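Local atomic coordinates of uncharacterized protein (Bacteroides uniformis, PDB entry 4K61), a protein that is of unknown function but belongs to a PepSY-like family and has a fold probably resembling that of beta-lactamase-inhibitor proteins. Residues N38-K43 / Q55-E60; H26-Y31 / L134-F139; S76-G81 / V100-A105. All coordinates share one frame; numbering follows the deposited sequence.

Contact 1: residues N38-K43 / Q55-E60; sequences NGFDTK and QQTDWE
Gln56 O is held by two groups of the facing strand. Lys43 N gives it a hydrogen bond of 2.9 Å, and Thr42 CA lies 3.3 Å away with its hydrogen turned toward the oxygen; a water near Asp41 OD2 may add a longer, unsettled bond. Gln56 N returns a bond to Lys43 O, making Lys43 and Gln56 a hydrogen-bonded antiparallel pair. One residue along, Thr42 and Thr57 form a non-hydrogen-bonded pair whose hydroxyls are joined by another water; beta-branched threonine suits an extended backbone. Beyond it Asp58 N donates to Asp41 O at 2.9 Å, almost straight at 176°.

Asp41 and Asp58 both carry CG anti to the backbone N (chi1 180° in Asp41), and their CB atoms, Asp41 CB and Asp58 CB, lie 3.9 Å apart. The carboxylates are turned 89° apart, with Asp41 OD2 and Asp58 OD2 4.7 Å from each other. That like-charge approach is probably eased by Lys43 NZ, which forms a salt bridge with Asp41 OD2 (2.9 Å) on its syn side; a flexible lysine two residues along can reach back this far. At the strand end, the rim of the Phe40 ring meets the backbone: CD2 lies 3.4 Å from Asp58 O, which is close to the ring plane, and CE2 lies 4.1 Å from Trp59 CD1. A third water ties Asp41 N, Asp58 O and Glu60 OE2 together.

The segments belong to the hairpin of strands 40-46 and 52-58. Strand 30-37 flanks it through Phe35, and Asp34 also pairs with Lys43; strand 82-90 lies on the other side, where Trp88 stacks on Trp59.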
ATOM      1  N   ASN A  38       0.315  15.381  -3.903  1.00 24.56           N
ATOM      2  CA  ASN A  38      -0.317  15.638  -5.186  1.00 28.67           C
ATOM      3  C   ASN A  38      -1.697  15.043  -5.308  1.00 29.47           C
ATOM      4  O   ASN A  38      -2.081  14.552  -6.358  1.00 33.18           O
ATOM      5  CB  ASN A  38       0.550  15.109  -6.341  1.00 34.81           C
ATOM      6  CG  ASN A  38       1.351  16.194  -7.010  1.00 34.67           C
ATOM      7  OD1 ASN A  38       1.389  17.331  -6.550  1.00 29.23           O
ATOM      8  ND2 ASN A  38       1.962  15.853  -8.125  1.00 35.66           N
ATOM      9  N   GLY A  39      -2.469  15.087  -4.231  1.00 28.00           N
ATOM     10  CA  GLY A  39      -3.815  14.596  -4.281  1.00 30.30           C
ATOM     11  C   GLY A  39      -3.994  13.112  -4.068  1.00 27.12           C
ATOM     12  O   GLY A  39      -5.117  12.636  -4.105  1.00 26.62           O
ATOM     13  N   PHE A  40      -2.915  12.397  -3.792  1.00 22.10           N
ATOM     14  CA  PHE A  40      -2.973  10.967  -3.550  1.00 20.52           C
ATOM     15  C   PHE A  40      -2.611  10.721  -2.103  1.00 18.53           C
ATOM     16  O   PHE A  40      -1.568  11.204  -1.626  1.00 19.42           O
ATOM     17  CB  PHE A  40      -1.970  10.239  -4.455  1.00 20.88           C
ATOM     18  CG  PHE A  40      -2.412  10.161  -5.860  1.00 22.18           C
ATOM     19  CD1 PHE A  40      -2.126  11.204  -6.750  1.00 22.40           C
ATOM     20  CD2 PHE A  40      -3.136   9.084  -6.308  1.00 22.96           C
ATOM     21  CE1 PHE A  40      -2.545  11.143  -8.060  1.00 27.72           C
ATOM     22  CE2 PHE A  40      -3.556   9.015  -7.632  1.00 23.77           C
ATOM     23  CZ  PHE A  40      -3.278  10.055  -8.499  1.00 27.05           C
ATOM     24  N   ASP A  41      -3.407   9.916  -1.422  1.00 20.01           N
ATOM     25  CA  ASP A  41      -3.037   9.454  -0.117  1.00 20.06           C
ATOM     26  C   ASP A  41      -1.744   8.644  -0.203  1.00 19.18           C
ATOM     27  O   ASP A  41      -1.607   7.739  -1.032  1.00 19.46           O
ATOM     28  CB  ASP A  41      -4.110   8.588   0.516  1.00 21.78           C
ATOM     29  CG  ASP A  41      -3.689   8.107   1.903  1.00 26.87           C
ATOM     30  OD1 ASP A  41      -3.610   8.953   2.822  1.00 28.09           O
ATOM     31  OD2 ASP A  41      -3.376   6.924   2.057  1.00 24.62           O
ATOM     32  N   THR A  42      -0.804   8.984   0.662  1.00 19.10           N
ATOM     33  CA  THR A  42       0.526   8.378   0.703  1.00 18.97           C
ATOM     34  C   THR A  42       0.854   7.991   2.117  1.00 21.51           C
ATOM     35  O   THR A  42       0.619   8.755   3.043  1.00 21.43           O
ATOM     36  CB  THR A  42       1.598   9.367   0.191  1.00 19.03           C
ATOM     37  OG1 THR A  42       1.210   9.863  -1.098  1.00 18.26           O
ATOM     38  CG2 THR A  42       2.988   8.757   0.114  1.00 19.68           C
ATOM     39  N   LYS A  43       1.398   6.788   2.286  1.00 20.51           N
ATOM     40  CA  LYS A  43       1.791   6.303   3.573  1.00 22.11           C
ATOM     41  C   LYS A  43       3.220   5.847   3.501  1.00 21.88           C
ATOM     42  O   LYS A  43       3.660   5.235   2.521  1.00 23.84           O
ATOM     43  CB  LYS A  43       0.898   5.149   4.067  1.00 22.23           C
ATOM     44  CG  LYS A  43      -0.478   5.587   4.530  1.00 27.06           C
ATOM     45  CD  LYS A  43      -1.326   4.384   4.925  1.00 30.24           C
ATOM     46  CE  LYS A  43      -2.649   4.803   5.516  1.00 36.24           C
ATOM     47  NZ  LYS A  43      -3.538   5.339   4.459  1.00 39.79           N
ATOM     48  N   GLN A  55       6.592   2.380   1.226  1.00 22.59           N
ATOM     49  CA  GLN A  55       5.704   3.473   0.911  1.00 20.81           C
ATOM     50  C   GLN A  55       4.543   2.938   0.087  1.00 18.44           C
ATOM     51  O   GLN A  55       4.726   2.057  -0.735  1.00 20.30           O
ATOM     52  CB  GLN A  55       6.423   4.531   0.095  1.00 21.99           C
ATOM     53  CG  GLN A  55       5.511   5.645  -0.433  1.00 20.97           C
ATOM     54  CD  GLN A  55       6.330   6.713  -1.124  1.00 24.80           C
ATOM     55  OE1 GLN A  55       6.879   7.605  -0.480  1.00 23.82           O
ATOM     56  NE2 GLN A  55       6.442   6.608  -2.434  1.00 25.56           N
ATOM     57  N   GLN A  56       3.366   3.461   0.351  1.00 18.96           N
ATOM     58  CA  GLN A  56       2.191   3.110  -0.401  1.00 18.19           C
ATOM     59  C   GLN A  56       1.535   4.351  -0.938  1.00 18.33           C
ATOM     60  O   GLN A  56       1.317   5.333  -0.227  1.00 20.29           O
ATOM     61  CB  GLN A  56       1.218   2.320   0.454  1.00 19.69           C
ATOM     62  CG  GLN A  56       1.743   0.939   0.825  1.00 19.99           C
ATOM     63  CD  GLN A  56       0.793   0.161   1.701  1.00 21.34           C
ATOM     64  OE1 GLN A  56      -0.336   0.570   1.976  1.00 24.91           O
ATOM     65  NE2 GLN A  56       1.258  -0.987   2.164  1.00 25.29           N
ATOM     66  N   THR A  57       1.173   4.284  -2.215  1.00 18.07           N
ATOM     67  CA  THR A  57       0.353   5.332  -2.821  1.00 16.49           C
ATOM     68  C   THR A  57      -1.003   4.740  -3.185  1.00 18.23           C
ATOM     69  O   THR A  57      -1.106   3.699  -3.846  1.00 16.88           O
ATOM     70  CB  THR A  57       1.044   5.847  -4.091  1.00 19.17           C
ATOM     71  OG1 THR A  57       2.342   6.333  -3.744  1.00 17.57           O
ATOM     72  CG2 THR A  57       0.262   6.941  -4.757  1.00 20.29           C
ATOM     73  N   ASP A  58      -2.046   5.384  -2.687  1.00 18.05           N
ATOM     74  CA  ASP A  58      -3.407   4.918  -2.877  1.00 20.95           C
ATOM     75  C   ASP A  58      -3.882   5.439  -4.198  1.00 20.06           C
ATOM     76  O   ASP A  58      -4.317   6.565  -4.329  1.00 23.72           O
ATOM     77  CB  ASP A  58      -4.300   5.399  -1.742  1.00 23.81           C
ATOM     78  CG  ASP A  58      -5.699   4.822  -1.810  1.00 31.40           C
ATOM     79  OD1 ASP A  58      -6.017   4.119  -2.782  1.00 30.93           O
ATOM     80  OD2 ASP A  58      -6.494   5.080  -0.879  1.00 34.10           O
ATOM     81  N   TRP A  59      -3.782   4.580  -5.194  1.00 20.48           N
ATOM     82  CA  TRP A  59      -4.173   4.921  -6.536  1.00 20.40           C
ATOM     83  C   TRP A  59      -5.681   4.954  -6.714  1.00 24.77           C
ATOM     84  O   TRP A  59      -6.181   5.639  -7.588  1.00 26.39           O
ATOM     85  CB  TRP A  59      -3.562   3.920  -7.512  1.00 19.88           C
ATOM     86  CG  TRP A  59      -2.173   4.250  -8.003  1.00 19.41           C
ATOM     87  CD1 TRP A  59      -1.563   5.486  -8.051  1.00 20.20           C
ATOM     88  CD2 TRP A  59      -1.277   3.355  -8.639  1.00 20.13           C
ATOM     89  NE1 TRP A  59      -0.309   5.375  -8.609  1.00 20.92           N
ATOM     90  CE2 TRP A  59      -0.122   4.089  -9.007  1.00 20.96           C
ATOM     91  CE3 TRP A  59      -1.343   2.002  -8.966  1.00 20.42           C
ATOM     92  CZ2 TRP A  59       0.970   3.499  -9.651  1.00 21.80           C
ATOM     93  CZ3 TRP A  59      -0.272   1.415  -9.556  1.00 21.71           C
ATOM     94  CH2 TRP A  59       0.880   2.164  -9.922  1.00 21.94           C
ATOM     95  N   GLU A  60      -6.392   4.210  -5.876  1.00 26.81           N
ATOM     96  CA  GLU A  60      -7.844   4.154  -5.819  1.00 34.16           C
ATOM     97  C   GLU A  60      -8.505   3.370  -6.960  1.00 41.50           C
ATOM     98  O   GLU A  60      -9.374   2.524  -6.693  1.00 48.38           O
ATOM     99  CB  GLU A  60      -8.466   5.539  -5.649  1.00 39.84           C
ATOM    100  CG  GLU A  60      -8.439   5.985  -4.206  1.00 49.06           C
ATOM    101  CD  GLU A  60      -8.789   7.441  -4.036  1.00 59.63           C
ATOM    102  OE1 GLU A  60      -9.769   7.896  -4.669  1.00 64.79           O
ATOM    103  OE2 GLU A  60      -8.087   8.116  -3.257  1.00 73.64           O
TER
HETATM  104  O   HOH W   1      -5.439   8.570  -2.841  1.00 19.31           O
HETATM  105  O   HOH W   2      -1.527   4.973   0.906  1.00 31.63           O
HETATM  106  O   HOH W   3       2.685   9.120  -3.397  1.00 18.26           O

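Contact 2: residues H26-Y31 / L134-F139; sequences HDESYY and LGAATF
Asp27 and Ala136 join a beta hairpin turn to a short, weakly bonded helix of about 136-139 near the C-terminus. The turn is of type II', runs from Asp27 to Tyr30, and is held by two backbone bonds, Tyr30 N to Asp27 O and Asp27 N to Tyr30 O. Its second residue, Glu28, has a positive phi, a backbone shape in which glycine is common, yet here a charged residue occupies it.

The close part of the contact is built round Asp27 and Ala136. Asp27 CG is anti to the backbone N (chi1 180°), which puts it 3.9 Å from Ala136 N. Beyond it, Asp27 OD2 takes a hydrogen bond of 3.2 Å from Ala136 N. The donor comes from the syn side, 30° out of the carboxylate plane. Trp45 NE1 bonds to the same oxygen, so OD2 has two donors, and a negative group facing a backbone N-H of the helical turn is probably favoured electrostatically. Gly135 CA is 3.5 Å from Asp27 OD2; the absence of a CB lets the chain pass close to the carboxylate. The small methyl of Ala136 is met by Asp27 OD2, Glu28 OE2 and the Tyr30 ring, whose CD2 and CE2 are each 3.7 Å from Ala136 CB.

The other side is more open. Glu28 is exposed, with CG in the position between the backbone N and the carbonyl carbon (chi1 70°), and its carboxylate comes up to Ala136 and Ala137. Glu28 OE1 is 3.8 Å from the CB of Ala137, likewise exposed. Glu28 OE2 stands 3.6 Å from Ala137 N, and the same oxygen is 3.7 Å from Ala136 CB.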
ATOM      1  N   HIS A  26       0.927   3.883  14.596  1.00 39.71           N
ATOM      2  CA  HIS A  26       1.862   2.804  14.900  1.00 41.17           C
ATOM      3  C   HIS A  26       1.342   1.534  14.223  1.00 44.18           C
ATOM      4  O   HIS A  26       0.134   1.307  14.187  1.00 48.26           O
ATOM      5  CB  HIS A  26       1.908   2.601  16.413  1.00 44.24           C
ATOM      6  CG  HIS A  26       2.625   3.681  17.160  1.00 46.18           C
ATOM      7  ND1 HIS A  26       3.193   3.443  18.390  1.00 49.28           N
ATOM      8  CD2 HIS A  26       2.892   4.983  16.869  1.00 45.81           C
ATOM      9  CE1 HIS A  26       3.754   4.550  18.840  1.00 51.39           C
ATOM     10  NE2 HIS A  26       3.577   5.503  17.942  1.00 48.62           N
ATOM     11  N   ASP A  27       2.234   0.735  13.641  1.00 43.24           N
ATOM     12  CA  ASP A  27       1.842  -0.484  12.915  1.00 41.35           C
ATOM     13  C   ASP A  27       2.943  -1.476  13.224  1.00 42.94           C
ATOM     14  O   ASP A  27       4.058  -1.366  12.724  1.00 38.36           O
ATOM     15  CB  ASP A  27       1.737  -0.221  11.412  1.00 36.90           C
ATOM     16  CG  ASP A  27       1.332  -1.455  10.596  1.00 37.51           C
ATOM     17  OD1 ASP A  27       1.141  -2.555  11.173  1.00 42.83           O
ATOM     18  OD2 ASP A  27       1.230  -1.294   9.348  1.00 34.70           O
ATOM     19  N   GLU A  28       2.608  -2.420  14.093  1.00 47.81           N
ATOM     20  CA  GLU A  28       3.561  -3.286  14.765  1.00 51.76           C
ATOM     21  C   GLU A  28       4.880  -2.554  15.144  1.00 50.14           C
ATOM     22  O   GLU A  28       4.888  -1.702  16.056  1.00 48.76           O
ATOM     23  CB  GLU A  28       3.694  -4.631  14.012  1.00 59.95           C
ATOM     24  CG  GLU A  28       4.378  -4.698  12.651  1.00 65.74           C
ATOM     25  CD  GLU A  28       4.137  -6.036  11.921  1.00 76.40           C
ATOM     26  OE1 GLU A  28       3.168  -6.787  12.249  1.00 76.33           O
ATOM     27  OE2 GLU A  28       4.941  -6.354  11.009  1.00 63.11           O
ATOM     28  N   SER A  29       5.965  -2.846  14.434  1.00 48.75           N
ATOM     29  CA  SER A  29       7.286  -2.282  14.729  1.00 46.73           C
ATOM     30  C   SER A  29       7.554  -0.874  14.144  1.00 44.06           C
ATOM     31  O   SER A  29       8.662  -0.360  14.274  1.00 44.72           O
ATOM     32  CB  SER A  29       8.341  -3.217  14.133  1.00 47.32           C
ATOM     33  OG  SER A  29       9.635  -2.742  14.464  1.00 57.10           O
ATOM     34  N   TYR A  30       6.575  -0.269  13.468  1.00 39.92           N
ATOM     35  CA  TYR A  30       6.819   0.894  12.608  1.00 37.38           C
ATOM     36  C   TYR A  30       5.952   2.099  12.935  1.00 37.53           C
ATOM     37  O   TYR A  30       4.860   1.977  13.519  1.00 40.22           O
ATOM     38  CB  TYR A  30       6.533   0.487  11.159  1.00 35.97           C
ATOM     39  CG  TYR A  30       7.339  -0.697  10.736  1.00 35.87           C
ATOM     40  CD1 TYR A  30       8.685  -0.562  10.383  1.00 37.05           C
ATOM     41  CD2 TYR A  30       6.770  -1.961  10.716  1.00 37.91           C
ATOM     42  CE1 TYR A  30       9.449  -1.665  10.048  1.00 38.33           C
ATOM     43  CE2 TYR A  30       7.521  -3.063  10.348  1.00 39.60           C
ATOM     44  CZ  TYR A  30       8.850  -2.905  10.018  1.00 38.63           C
ATOM     45  OH  TYR A  30       9.564  -4.015   9.679  1.00 40.04           O
ATOM     46  N   TYR A  31       6.474   3.273  12.593  1.00 36.21           N
ATOM     47  CA  TYR A  31       5.708   4.505  12.598  1.00 34.49           C
ATOM     48  C   TYR A  31       5.190   4.684  11.203  1.00 32.90           C
ATOM     49  O   TYR A  31       5.936   4.532  10.230  1.00 29.31           O
ATOM     50  CB  TYR A  31       6.606   5.682  12.936  1.00 35.24           C
ATOM     51  CG  TYR A  31       7.259   5.543  14.265  1.00 36.90           C
ATOM     52  CD1 TYR A  31       6.594   5.908  15.449  1.00 39.23           C
ATOM     53  CD2 TYR A  31       8.529   5.011  14.376  1.00 38.27           C
ATOM     54  CE1 TYR A  31       7.179   5.745  16.664  1.00 42.68           C
ATOM     55  CE2 TYR A  31       9.114   4.844  15.596  1.00 41.09           C
ATOM     56  CZ  TYR A  31       8.444   5.219  16.740  1.00 43.64           C
ATOM     57  OH  TYR A  31       9.028   5.069  17.957  1.00 46.73           O
ATOM     58  N   LEU A 134      -3.117  -4.257   4.097  1.00 32.69           N
ATOM     59  CA  LEU A 134      -1.976  -3.512   3.519  1.00 31.13           C
ATOM     60  C   LEU A 134      -0.939  -3.120   4.548  1.00 35.13           C
ATOM     61  O   LEU A 134       0.063  -2.478   4.221  1.00 33.38           O
ATOM     62  CB  LEU A 134      -2.449  -2.246   2.811  1.00 30.47           C
ATOM     63  CG  LEU A 134      -3.190  -2.519   1.514  1.00 28.83           C
ATOM     64  CD1 LEU A 134      -3.838  -1.240   1.059  1.00 26.88           C
ATOM     65  CD2 LEU A 134      -2.256  -3.097   0.462  1.00 27.42           C
ATOM     66  N   GLY A 135      -1.132  -3.570   5.788  1.00 36.39           N
ATOM     67  CA  GLY A 135      -0.160  -3.335   6.826  1.00 34.92           C
ATOM     68  C   GLY A 135       1.161  -4.027   6.600  1.00 32.46           C
ATOM     69  O   GLY A 135       1.321  -4.871   5.725  1.00 35.68           O
ATOM     70  N   ALA A 136       2.101  -3.701   7.478  1.00 33.82           N
ATOM     71  CA  ALA A 136       3.488  -4.175   7.410  1.00 33.01           C
ATOM     72  C   ALA A 136       3.666  -5.706   7.386  1.00 38.49           C
ATOM     73  O   ALA A 136       4.622  -6.226   6.781  1.00 40.16           O
ATOM     74  CB  ALA A 136       4.249  -3.588   8.595  1.00 40.98           C
ATOM     75  N   ALA A 137       2.779  -6.415   8.076  1.00 47.56           N
ATOM     76  CA  ALA A 137       2.873  -7.880   8.195  1.00 48.66           C
ATOM     77  C   ALA A 137       2.804  -8.568   6.823  1.00 47.25           C
ATOM     78  O   ALA A 137       3.421  -9.616   6.614  1.00 45.24           O
ATOM     79  CB  ALA A 137       1.769  -8.395   9.104  1.00 50.84           C
ATOM     80  N   THR A 138       2.080  -7.948   5.894  1.00 41.55           N
ATOM     81  CA  THR A 138       1.924  -8.472   4.523  1.00 39.51           C
ATOM     82  C   THR A 138       3.219  -8.431   3.746  1.00 40.22           C
ATOM     83  O   THR A 138       3.562  -9.366   3.021  1.00 45.21           O
ATOM     84  CB  THR A 138       0.867  -7.665   3.794  1.00 38.29           C
ATOM     85  OG1 THR A 138      -0.372  -7.838   4.481  1.00 39.76           O
ATOM     86  CG2 THR A 138       0.723  -8.098   2.338  1.00 37.36           C
ATOM     87  N   PHE A 139       3.989  -7.368   3.935  1.00 35.25           N
ATOM     88  CA  PHE A 139       5.097  -7.113   3.040  1.00 35.35           C
ATOM     89  C   PHE A 139       6.471  -7.244   3.636  1.00 38.39           C
ATOM     90  O   PHE A 139       7.431  -7.558   2.917  1.00 39.48           O
ATOM     91  CB  PHE A 139       4.931  -5.703   2.448  1.00 34.52           C
ATOM     92  CG  PHE A 139       3.664  -5.519   1.649  1.00 29.43           C
ATOM     93  CD1 PHE A 139       3.580  -6.019   0.348  1.00 30.27           C
ATOM     94  CD2 PHE A 139       2.575  -4.869   2.194  1.00 27.43           C
ATOM     95  CE1 PHE A 139       2.425  -5.855  -0.384  1.00 26.33           C
ATOM     96  CE2 PHE A 139       1.424  -4.649   1.437  1.00 27.00           C
ATOM     97  CZ  PHE A 139       1.345  -5.169   0.151  1.00 24.29           C
TER

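Contact 3: residues S76-G81 / V100-A105; sequences SEYSGG and VEVGMA
Tyr78 holds its ring obliquely near CG2 of Val102, though the closest side-chain approach, 4.4 Å to that CG2, is made by Tyr78 CB. The ring also packs edge-to-face with Tyr111 and touches Phe73 and Ile113, so it joins the helix side of this region to the sheet. The other branch of Val102, CG1, lies 4.0 Å from Tyr78 O; a compact, branched valine can thus touch both the side chain and the backbone of the turn.

Next to this, Met104, modelled as selenomethionine, folds back over the glycines. Bends at chi2 (-62°) and chi3 (-65°) bring SE to 3.8 Å from Gly81 CA and CE to 4.1 Å from Gly80 C. A flexible, unbranched chain can adopt such a curl. Gly81 CA is also only 3.2 Å from Gly103 O, and a CB on Gly81 would clash with that oxygen and with the selenium; glycine therefore suits the place sterically.

The 3-10 turn 77-80 is steadied from within. Ser76 O accepts from Ser79 N and, at 2.8 Å, from Ser79 OG, for whose proton Ala74 O competes; Gly81 N bonds to Tyr78 O. No hydrogen bond joins the two segments, so their contact is packing. The turn links helix 67-75 to strand 82-90 and rests on the end of strand 97-103, a helix packed against an antiparallel sheet, consistent with a PepSY-like fold.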
ATOM      1  N   SER A  76      -7.513 -12.768 -15.033  1.00 33.61           N
ATOM      2  CA  SER A  76      -7.536 -13.645 -13.866  1.00 34.13           C
ATOM      3  C   SER A  76      -8.942 -13.994 -13.361  1.00 31.81           C
ATOM      4  O   SER A  76      -9.918 -13.335 -13.693  1.00 36.04           O
ATOM      5  CB  SER A  76      -6.747 -12.991 -12.721  1.00 28.96           C
ATOM      6  OG  SER A  76      -7.495 -11.979 -12.098  1.00 27.00           O
ATOM      7  N   GLU A  77      -9.014 -14.977 -12.467  1.00 38.75           N
ATOM      8  CA  GLU A  77     -10.285 -15.334 -11.797  1.00 44.13           C
ATOM      9  C   GLU A  77     -10.868 -14.167 -11.018  1.00 39.73           C
ATOM     10  O   GLU A  77     -12.101 -14.048 -10.841  1.00 46.51           O
ATOM     11  CB  GLU A  77     -10.097 -16.465 -10.792  1.00 54.26           C
ATOM     12  CG  GLU A  77      -9.259 -17.643 -11.238  1.00 66.61           C
ATOM     13  CD  GLU A  77      -8.034 -17.771 -10.367  1.00 79.17           C
ATOM     14  OE1 GLU A  77      -7.074 -16.999 -10.582  1.00 96.64           O
ATOM     15  OE2 GLU A  77      -8.060 -18.616  -9.448  1.00 69.62           O
ATOM     16  N   TYR A  78      -9.979 -13.286 -10.556  1.00 30.24           N
ATOM     17  CA  TYR A  78     -10.386 -12.225  -9.660  1.00 26.93           C
ATOM     18  C   TYR A  78     -11.142 -11.076 -10.340  1.00 27.46           C
ATOM     19  O   TYR A  78     -11.731 -10.222  -9.671  1.00 29.11           O
ATOM     20  CB  TYR A  78      -9.180 -11.708  -8.901  1.00 23.36           C
ATOM     21  CG  TYR A  78      -8.511 -12.815  -8.119  1.00 23.14           C
ATOM     22  CD1 TYR A  78      -9.089 -13.311  -6.975  1.00 23.09           C
ATOM     23  CD2 TYR A  78      -7.344 -13.394  -8.565  1.00 22.81           C
ATOM     24  CE1 TYR A  78      -8.512 -14.357  -6.262  1.00 25.31           C
ATOM     25  CE2 TYR A  78      -6.744 -14.435  -7.868  1.00 23.43           C
ATOM     26  CZ  TYR A  78      -7.327 -14.907  -6.725  1.00 23.70           C
ATOM     27  OH  TYR A  78      -6.748 -15.941  -6.016  1.00 23.97           O
ATOM     28  N   SER A  79     -11.165 -11.073 -11.670  1.00 29.45           N
ATOM     29  CA  SER A  79     -11.875 -10.039 -12.403  1.00 32.59           C
ATOM     30  C   SER A  79     -13.397 -10.108 -12.231  1.00 33.21           C
ATOM     31  O   SER A  79     -14.092  -9.153 -12.572  1.00 37.07           O
ATOM     32  CB  SER A  79     -11.500 -10.104 -13.885  1.00 34.97           C
ATOM     33  OG  SER A  79     -11.757 -11.396 -14.403  1.00 38.98           O
ATOM     34  N   GLY A  80     -13.919 -11.233 -11.740  1.00 31.07           N
ATOM     35  CA  GLY A  80     -15.352 -11.349 -11.378  1.00 31.83           C
ATOM     36  C   GLY A  80     -15.781 -10.554 -10.161  1.00 31.13           C
ATOM     37  O   GLY A  80     -16.977 -10.540  -9.811  1.00 34.33           O
ATOM     38  N   GLY A  81     -14.819  -9.933  -9.487  1.00 32.72           N
ATOM     39  CA  GLY A  81     -15.087  -9.088  -8.321  1.00 34.19           C
ATOM     40  C   GLY A  81     -15.170  -7.595  -8.591  1.00 34.43           C
ATOM     41  O   GLY A  81     -14.920  -7.134  -9.698  1.00 34.00           O
ATOM     42  N   VAL A 100      -3.991  -5.210  -5.353  1.00 16.77           N
ATOM     43  CA  VAL A 100      -5.393  -4.998  -5.735  1.00 18.60           C
ATOM     44  C   VAL A 100      -6.297  -5.755  -4.768  1.00 19.13           C
ATOM     45  O   VAL A 100      -6.083  -6.940  -4.517  1.00 18.48           O
ATOM     46  CB  VAL A 100      -5.669  -5.516  -7.147  1.00 18.39           C
ATOM     47  CG1 VAL A 100      -7.130  -5.329  -7.469  1.00 19.58           C
ATOM     48  CG2 VAL A 100      -4.769  -4.808  -8.142  1.00 19.94           C
ATOM     49  N   GLU A 101      -7.295  -5.067  -4.212  1.00 19.09           N
ATOM     50  CA  GLU A 101      -8.284  -5.732  -3.365  0.50 20.52           C
ATOM     51  C   GLU A 101      -9.616  -5.782  -4.085  1.00 21.81           C
ATOM     52  O   GLU A 101     -10.080  -4.754  -4.595  1.00 22.55           O
ATOM     53  CB  GLU A 101      -8.453  -5.055  -2.009  0.50 22.14           C
ATOM     54  CG  GLU A 101      -9.308  -5.918  -1.092  0.50 24.51           C
ATOM     55  CD  GLU A 101      -9.158  -5.602   0.395  0.50 27.42           C
ATOM     56  OE1 GLU A 101      -8.092  -5.074   0.799  0.50 25.94           O
ATOM     57  OE2 GLU A 101     -10.089  -5.947   1.166  0.50 28.93           O
ATOM     58  N   VAL A 102     -10.217  -6.974  -4.123  1.00 21.11           N
ATOM     59  CA  VAL A 102     -11.530  -7.153  -4.735  1.00 23.63           C
ATOM     60  C   VAL A 102     -12.530  -7.722  -3.742  1.00 25.57           C
ATOM     61  O   VAL A 102     -12.157  -8.554  -2.905  1.00 23.74           O
ATOM     62  CB  VAL A 102     -11.482  -8.073  -5.957  1.00 26.39           C
ATOM     63  CG1 VAL A 102     -10.623  -7.458  -7.039  1.00 30.79           C
ATOM     64  CG2 VAL A 102     -10.956  -9.461  -5.610  1.00 28.32           C
ATOM     65  N   GLY A 103     -13.790  -7.318  -3.897  1.00 28.00           N
ATOM     66  CA  GLY A 103     -14.922  -7.890  -3.179  1.00 31.21           C
ATOM     67  C   GLY A 103     -15.702  -8.702  -4.205  1.00 36.70           C
ATOM     68  O   GLY A 103     -15.895  -8.254  -5.326  1.00 34.74           O
HETATM   69  N   MSE A 104     -16.122  -9.917  -3.854  1.00 45.71           N
HETATM   70  CA  MSE A 104     -16.804 -10.802  -4.827  1.00 47.42           C
HETATM   71  C   MSE A 104     -18.293 -10.619  -4.822  1.00 50.64           C
HETATM   72  O   MSE A 104     -18.856  -9.923  -3.957  1.00 45.30           O
HETATM   73  CB  MSE A 104     -16.450 -12.271  -4.613  1.00 50.57           C
HETATM   74  CG  MSE A 104     -14.950 -12.529  -4.614  1.00 45.53           C
HETATM   75 SE   MSE A 104     -14.022 -12.077  -6.312  0.75 51.12          SE
HETATM   76  CE  MSE A 104     -14.935 -13.450  -7.412  1.00 47.84           C
ATOM     77  N   ALA A 105     -18.926 -11.261  -5.807  1.00 59.16           N
ATOM     78  CA  ALA A 105     -20.376 -11.202  -6.024  1.00 69.42           C
ATOM     79  C   ALA A 105     -21.202 -11.405  -4.754  1.00 78.74           C
ATOM     80  O   ALA A 105     -22.116 -10.617  -4.474  1.00 70.39           O
ATOM     81  CB  ALA A 105     -20.786 -12.235  -7.065  1.00 73.44           C
TER

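Overall arrangement
All three contacts reach one antiparallel sheet whose strands follow chain order. Contacts 1 and 2 have centres 16 Å apart and touch directly: Gln56 NE2 of contact 1 lies 2.8 Å from Leu134 O of contact 2, a probable hydrogen bond, and 3.7 Å from Phe139 CE2. The C-terminal segment is thereby tied to the 40-46/52-58 hairpin. Contact 3 stands apart, its centre 22 Å from that of contact 1 and 25 Å from that of contact 2, with no touch to either. Along the chain, contacts 1 and 3 follow each other, and both are nested within the long loop that contact 2 closes. No active site or ligand is known here.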